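Trypsin-resistant surface T6 protein (Streptococcus pyogenes serotype M6, PDB 4P0D) probably forms the shaft of the streptococcal pilus as its backbone subunit, a modular three-domain surface protein anchored to the cell wall. Local coordinates at residues L172-T177 with I259-V264; Y193-M198 with D298-K303. The protein carries 1 engineered substitution. All blocks are in the same frame, centred on the assembly; numbering follows the deposited sequence. Where two conformers were deposited one is given.

Contact 1: L172-T177 with I259-V264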
loop_
_atom_site.group_PDB
_atom_site.type_symbol
_atom_site.label_atom_id
_atom_site.label_comp_id
_atom_site.label_asym_id
_atom_site.label_seq_id
_atom_site.Cartn_x
_atom_site.Cartn_y
_atom_site.Cartn_z
ATOM N N LEU A 172 -2.097 15.348 -2.373
ATOM C CA LEU A 172 -2.499 14.132 -3.081
ATOM C C LEU A 172 -3.457 13.323 -2.222
ATOM O O LEU A 172 -3.250 13.206 -0.996
ATOM C CB LEU A 172 -1.259 13.304 -3.418
ATOM C CG LEU A 172 -0.211 14.004 -4.289
ATOM C CD1 LEU A 172 0.889 13.048 -4.676
ATOM C CD2 LEU A 172 -0.828 14.563 -5.549
ATOM N N SER A 173 -4.481 12.765 -2.850
ATOM C CA SER A 173 -5.575 12.098 -2.145
ATOM C C SER A 173 -5.531 10.619 -2.484
ATOM O O SER A 173 -5.734 10.231 -3.621
ATOM C CB SER A 173 -6.927 12.692 -2.533
ATOM O OG SER A 173 -6.984 14.054 -2.124
ATOM N N TYR A 174 -5.264 9.812 -1.472
ATOM C CA TYR A 174 -5.134 8.381 -1.627
ATOM C C TYR A 174 -6.381 7.684 -1.081
ATOM O O TYR A 174 -7.024 8.150 -0.144
ATOM C CB TYR A 174 -3.921 7.895 -0.857
ATOM C CG TYR A 174 -2.595 8.379 -1.374
ATOM C CD1 TYR A 174 -2.061 9.598 -0.964
ATOM C CD2 TYR A 174 -1.860 7.611 -2.262
ATOM C CE1 TYR A 174 -0.833 10.024 -1.431
ATOM C CE2 TYR A 174 -0.631 8.035 -2.738
ATOM C CZ TYR A 174 -0.123 9.235 -2.322
ATOM O OH TYR A 174 1.096 9.628 -2.794
ATOM N N SER A 175 -6.701 6.553 -1.684
ATOM C CA SER A 175 -7.863 5.752 -1.307
ATOM C C SER A 175 -7.536 4.262 -1.410
ATOM O O SER A 175 -6.861 3.827 -2.353
ATOM C CB SER A 175 -9.067 6.107 -2.176
ATOM O OG SER A 175 -8.830 5.809 -3.531
ATOM N N LEU A 176 -7.995 3.505 -0.418
ATOM C CA LEU A 176 -7.778 2.073 -0.376
ATOM C C LEU A 176 -9.116 1.376 -0.386
ATOM O O LEU A 176 -10.042 1.788 0.316
ATOM C CB LEU A 176 -7.053 1.676 0.897
ATOM C CG LEU A 176 -5.661 2.207 1.168
ATOM C CD1 LEU A 176 -5.215 1.795 2.570
ATOM C CD2 LEU A 176 -4.680 1.693 0.126
ATOM N N THR A 177 -9.239 0.332 -1.191
ATOM C CA THR A 177 -10.355 -0.605 -1.040
ATOM C C THR A 177 -9.761 -2.001 -0.900
ATOM O O THR A 177 -8.636 -2.250 -1.336
ATOM C CB THR A 177 -11.316 -0.571 -2.225
ATOM O OG1 THR A 177 -10.637 -1.031 -3.388
ATOM C CG2 THR A 177 -11.855 0.862 -2.463
ATOM N N ILE A 259 -10.971 3.329 2.902
ATOM C CA ILE A 259 -10.078 4.191 3.651
ATOM C C ILE A 259 -9.564 5.291 2.718
ATOM O O ILE A 259 -9.159 4.999 1.596
ATOM C CB ILE A 259 -8.883 3.375 4.223
ATOM C CG1 ILE A 259 -9.383 2.208 5.089
ATOM C CG2 ILE A 259 -7.917 4.248 5.025
ATOM C CD1 ILE A 259 -8.260 1.424 5.730
ATOM N N SER A 260 -9.559 6.532 3.189
ATOM C CA SER A 260 -8.974 7.632 2.446
ATOM C C SER A 260 -8.006 8.425 3.309
ATOM O O SER A 260 -8.126 8.454 4.537
ATOM C CB SER A 260 -10.080 8.530 1.885
ATOM O OG SER A 260 -10.781 7.768 0.942
ATOM N N TYR A 261 -7.023 9.037 2.664
ATOM C CA TYR A 261 -6.069 9.894 3.359
ATOM C C TYR A 261 -5.292 10.756 2.376
ATOM O O TYR A 261 -5.309 10.518 1.173
ATOM C CB TYR A 261 -5.118 9.082 4.232
ATOM C CG TYR A 261 -4.564 7.841 3.579
ATOM C CD1 TYR A 261 -5.289 6.650 3.557
ATOM C CD2 TYR A 261 -3.302 7.850 2.988
ATOM C CE1 TYR A 261 -4.773 5.501 2.961
ATOM C CE2 TYR A 261 -2.783 6.716 2.389
ATOM C CZ TYR A 261 -3.506 5.550 2.387
ATOM O OH TYR A 261 -2.952 4.429 1.796
ATOM N N LYS A 262 -4.624 11.770 2.899
ATOM C CA LYS A 262 -3.928 12.721 2.062
ATOM C C LYS A 262 -2.492 12.851 2.456
ATOM O O LYS A 262 -2.147 12.626 3.607
ATOM C CB LYS A 262 -4.578 14.079 2.209
ATOM C CG LYS A 262 -5.953 14.175 1.587
ATOM C CD LYS A 262 -6.474 15.561 1.906
ATOM C CE LYS A 262 -7.817 15.852 1.296
ATOM N NZ LYS A 262 -8.152 17.251 1.726
ATOM N N ALA A 263 -1.662 13.265 1.507
ATOM C CA ALA A 263 -0.323 13.688 1.791
ATOM C C ALA A 263 0.049 14.870 0.905
ATOM O O ALA A 263 -0.550 15.073 -0.148
ATOM C CB ALA A 263 0.650 12.542 1.623
ATOM N N VAL A 264 1.019 15.670 1.338
ATOM C CA VAL A 264 1.440 16.843 0.562
ATOM C C VAL A 264 2.912 16.750 0.150
ATOM O O VAL A 264 3.790 16.445 0.971
ATOM C CB VAL A 264 1.224 18.149 1.347
ATOM C CG1 VAL A 264 2.117 18.177 2.570
ATOM C CG2 VAL A 264 1.488 19.355 0.456
#
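L172 opens an antiparallel pairing with A263, its amide giving a nearly straight bond from N to A263 O (2.7 Å). S173 follows as a non-hydrogen-bonded pair with K262: its OG lies 3.9 Å from K262 CG, alongside an extended lysine chain whose end leads away. On the opposite face, Y174 pairs with Y261 through a reciprocal set of backbone bonds, Y174 N to Y261 O measuring 2.7 Å. The two rings lie nearly parallel, their planes 13° apart, but are slid so far that they barely overlap. What covers a face of the Y261 ring is instead Y174 CB, a CH-pi contact 4.0 Å from the centroid and displaced toward the rim at CE2 (3.6 Å from that CB). Y261 CG stands between its backbone N and carbonyl carbon (chi1 44°), and the end of the side chain comes nearer strand 172-177, where the ring lies over Y174 CB. S175 sets its CB 3.9 Å from S260 OG, where the CA atoms come closest. L176 then pairs with I259 and brings CD1 to the edge of the Y261 ring, 3.6 Å from OH; that hydroxyl bonds to D196. Strand 139-155 flanks 171-179 and strand 202-213 flanks 258-265, making both inner strands of the Ig-like middle domain, while M198 packs against both tyrosines.

Contact 2: Y193-M198 with D298-K303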
loop_
_atom_site.group_PDB
_atom_site.type_symbol
_atom_site.label_atom_id
_atom_site.label_comp_id
_atom_site.label_asym_id
_atom_site.label_seq_id
_atom_site.Cartn_x
_atom_site.Cartn_y
_atom_site.Cartn_z
ATOM N N TYR A 193 -5.769 -6.158 9.152
ATOM C CA TYR A 193 -4.848 -5.100 9.565
ATOM C C TYR A 193 -4.284 -4.332 8.358
ATOM O O TYR A 193 -3.655 -4.934 7.487
ATOM C CB TYR A 193 -3.714 -5.748 10.345
ATOM C CG TYR A 193 -2.770 -4.856 11.102
ATOM C CD1 TYR A 193 -1.863 -4.036 10.445
ATOM C CD2 TYR A 193 -2.721 -4.901 12.497
ATOM C CE1 TYR A 193 -0.966 -3.252 11.146
ATOM C CE2 TYR A 193 -1.841 -4.110 13.208
ATOM C CZ TYR A 193 -0.957 -3.297 12.524
ATOM O OH TYR A 193 -0.078 -2.527 13.219
ATOM N N VAL A 194 -4.470 -3.011 8.342
ATOM C CA VAL A 194 -4.074 -2.173 7.196
ATOM C C VAL A 194 -2.953 -1.186 7.561
ATOM O O VAL A 194 -2.954 -0.577 8.648
ATOM C CB VAL A 194 -5.311 -1.467 6.572
ATOM C CG1 VAL A 194 -4.905 -0.559 5.403
ATOM C CG2 VAL A 194 -6.331 -2.511 6.120
ATOM N N SER A 195 -1.953 -1.090 6.674
ATOM C CA SER A 195 -0.829 -0.172 6.861
ATOM C C SER A 195 -0.504 0.585 5.575
ATOM O O SER A 195 -0.754 0.103 4.466
ATOM C CB SER A 195 0.435 -0.918 7.309
ATOM O OG SER A 195 0.163 -1.915 8.283
ATOM N N ASP A 196 0.050 1.783 5.738
ATOM C CA ASP A 196 0.752 2.470 4.654
ATOM C C ASP A 196 1.858 3.300 5.253
ATOM O O ASP A 196 1.794 3.691 6.426
ATOM C CB ASP A 196 -0.212 3.329 3.832
ATOM C CG ASP A 196 0.299 3.634 2.414
ATOM O OD1 ASP A 196 1.458 3.351 2.088
ATOM O OD2 ASP A 196 -0.470 4.213 1.629
ATOM N N ASN A 197 2.912 3.503 4.467
ATOM C CA ASN A 197 3.952 4.460 4.807
ATOM C C ASN A 197 4.371 5.184 3.533
ATOM O O ASN A 197 4.647 4.571 2.503
ATOM C CB ASN A 197 5.155 3.780 5.464
ATOM C CG ASN A 197 6.037 4.763 6.253
ATOM O OD1 ASN A 197 5.559 5.546 7.071
ATOM N ND2 ASN A 197 7.335 4.694 6.028
ATOM N N MET A 198 4.370 6.494 3.612
ATOM C CA MET A 198 4.681 7.335 2.469
ATOM C C MET A 198 6.188 7.487 2.369
ATOM O O MET A 198 6.864 7.600 3.389
ATOM C CB MET A 198 4.057 8.713 2.668
ATOM C CG MET A 198 2.542 8.745 2.739
ATOM S SD MET A 198 1.845 8.712 1.088
ATOM C CE MET A 198 0.158 8.304 1.519
ATOM N N ASP A 298 1.456 -0.405 17.137
ATOM C CA ASP A 298 2.790 0.178 17.081
ATOM C C ASP A 298 3.579 -0.351 15.902
ATOM O O ASP A 298 4.446 0.330 15.390
ATOM C CB ASP A 298 3.599 -0.112 18.353
ATOM C CG ASP A 298 2.980 0.500 19.574
ATOM O OD1 ASP A 298 2.389 1.586 19.430
ATOM O OD2 ASP A 298 3.053 -0.118 20.654
ATOM N N LYS A 299 3.289 -1.573 15.486
ATOM C CA LYS A 299 4.152 -2.264 14.573
ATOM C C LYS A 299 3.353 -3.314 13.847
ATOM O O LYS A 299 2.708 -4.175 14.471
ATOM C CB LYS A 299 5.279 -2.942 15.350
ATOM C CG LYS A 299 6.326 -3.634 14.484
ATOM C CD LYS A 299 7.097 -4.672 15.296
ATOM C CE LYS A 299 7.879 -5.631 14.409
ATOM N NZ LYS A 299 8.791 -4.899 13.484
ATOM N N LYS A 300 3.407 -3.251 12.526
ATOM C CA LYS A 300 2.704 -4.219 11.712
ATOM C C LYS A 300 3.277 -5.619 11.948
ATOM O O LYS A 300 4.425 -5.769 12.337
ATOM C CB LYS A 300 2.729 -3.811 10.248
ATOM C CG LYS A 300 4.092 -3.832 9.616
ATOM C CD LYS A 300 4.105 -2.907 8.417
ATOM C CE LYS A 300 5.484 -2.863 7.782
ATOM N NZ LYS A 300 5.448 -2.078 6.518
ATOM N N PRO A 301 2.455 -6.648 11.757
ATOM C CA PRO A 301 2.904 -7.996 12.074
ATOM C C PRO A 301 3.938 -8.538 11.081
ATOM O O PRO A 301 4.008 -8.069 9.937
ATOM C CB PRO A 301 1.614 -8.811 11.972
ATOM C CG PRO A 301 0.807 -8.090 10.962
ATOM C CD PRO A 301 1.101 -6.638 11.175
ATOM N N ASP A 302 4.714 -9.526 11.520
ATOM C CA ASP A 302 5.592 -10.286 10.624
ATOM C C ASP A 302 4.779 -11.341 9.875
ATOM O O ASP A 302 3.736 -11.791 10.369
ATOM C CB ASP A 302 6.709 -10.946 11.421
ATOM C CG ASP A 302 7.548 -9.946 12.166
ATOM O OD1 ASP A 302 7.949 -8.930 11.557
ATOM O OD2 ASP A 302 7.784 -10.159 13.369
ATOM N N LYS A 303 5.256 -11.736 8.693
ATOM C CA LYS A 303 4.502 -12.634 7.802
ATOM C C LYS A 303 4.935 -14.101 7.875
ATOM O O LYS A 303 6.026 -14.400 8.344
ATOM C CB LYS A 303 4.590 -12.122 6.366
ATOM C CG LYS A 303 3.795 -10.838 6.166
ATOM C CD LYS A 303 3.899 -10.316 4.744
ATOM C CE LYS A 303 5.225 -9.623 4.493
ATOM N NZ LYS A 303 5.298 -9.057 3.115
#
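K299 approaches Y193 through its backbone: the carbonyl O lies 3.5 Å from Y193 OH, a packing contact. The phenol is hydrogen-bonded to N296 O just ahead of the segment, and K299 O takes a bond from Y294 OH. K300 meets the same ring with its main chain and the root of its side chain, CA standing 3.6 Å from Y193 OH and CB 3.8 Å from CE1. The two side chains cross at about a right angle. K300 CG sits between the backbone N and the carbonyl carbon (chi1 66°), and from there the chain runs out extended, passing S195, whose OG is 3.7 Å from K300 CB and 4.1 Å from CD. K300 NZ ends in a salt bridge to E281, on strand 276-285. S195 OG, meanwhile, is hydrogen-bonded to N244 on the other neighbouring strand. P301 completes the contact: its CD rests over the centre of the Y193 ring, 4.0 Å from the centroid and only 10° off the normal, a CH-pi contact. P301 also packs on F283 and I307. No hydrogen bond joins the two segments directly. Between them the contact is apolar and CH-pi packing, and the salt bridge of K300 to E281 adds a charged tie from the hydrophilic loop to the next strand. The polar groups at the margin are satisfied by partners elsewhere: the tyrosine hydroxyl by the loop itself, the serine and lysine by the adjoining strands.

Overall arrangement
Contacts 1 and 2 lie about 16 Å apart, centre to centre, in the middle domain of the chain. Their segments alternate in sequence: 172-177, 193-198, 259-264, 298-303, so strands 171-179 and 192-197 are consecutive in the chain but find different partners. Side chains of the two strand regions meet in the interior, where L176 CD1 packs 3.7 Å from V194 CG1. D196 faces this interior, away from the loop of contact 2, and lies near K152 and N278; a lysine, an asparagine and an acid so grouped are consistent with the intramolecular isopeptide chemistry of Gram-positive pilins. Contact 1 joins two strands of the domain; contact 2 lays a loop segment against the side of strand 192-197 that carries Y193 and S195.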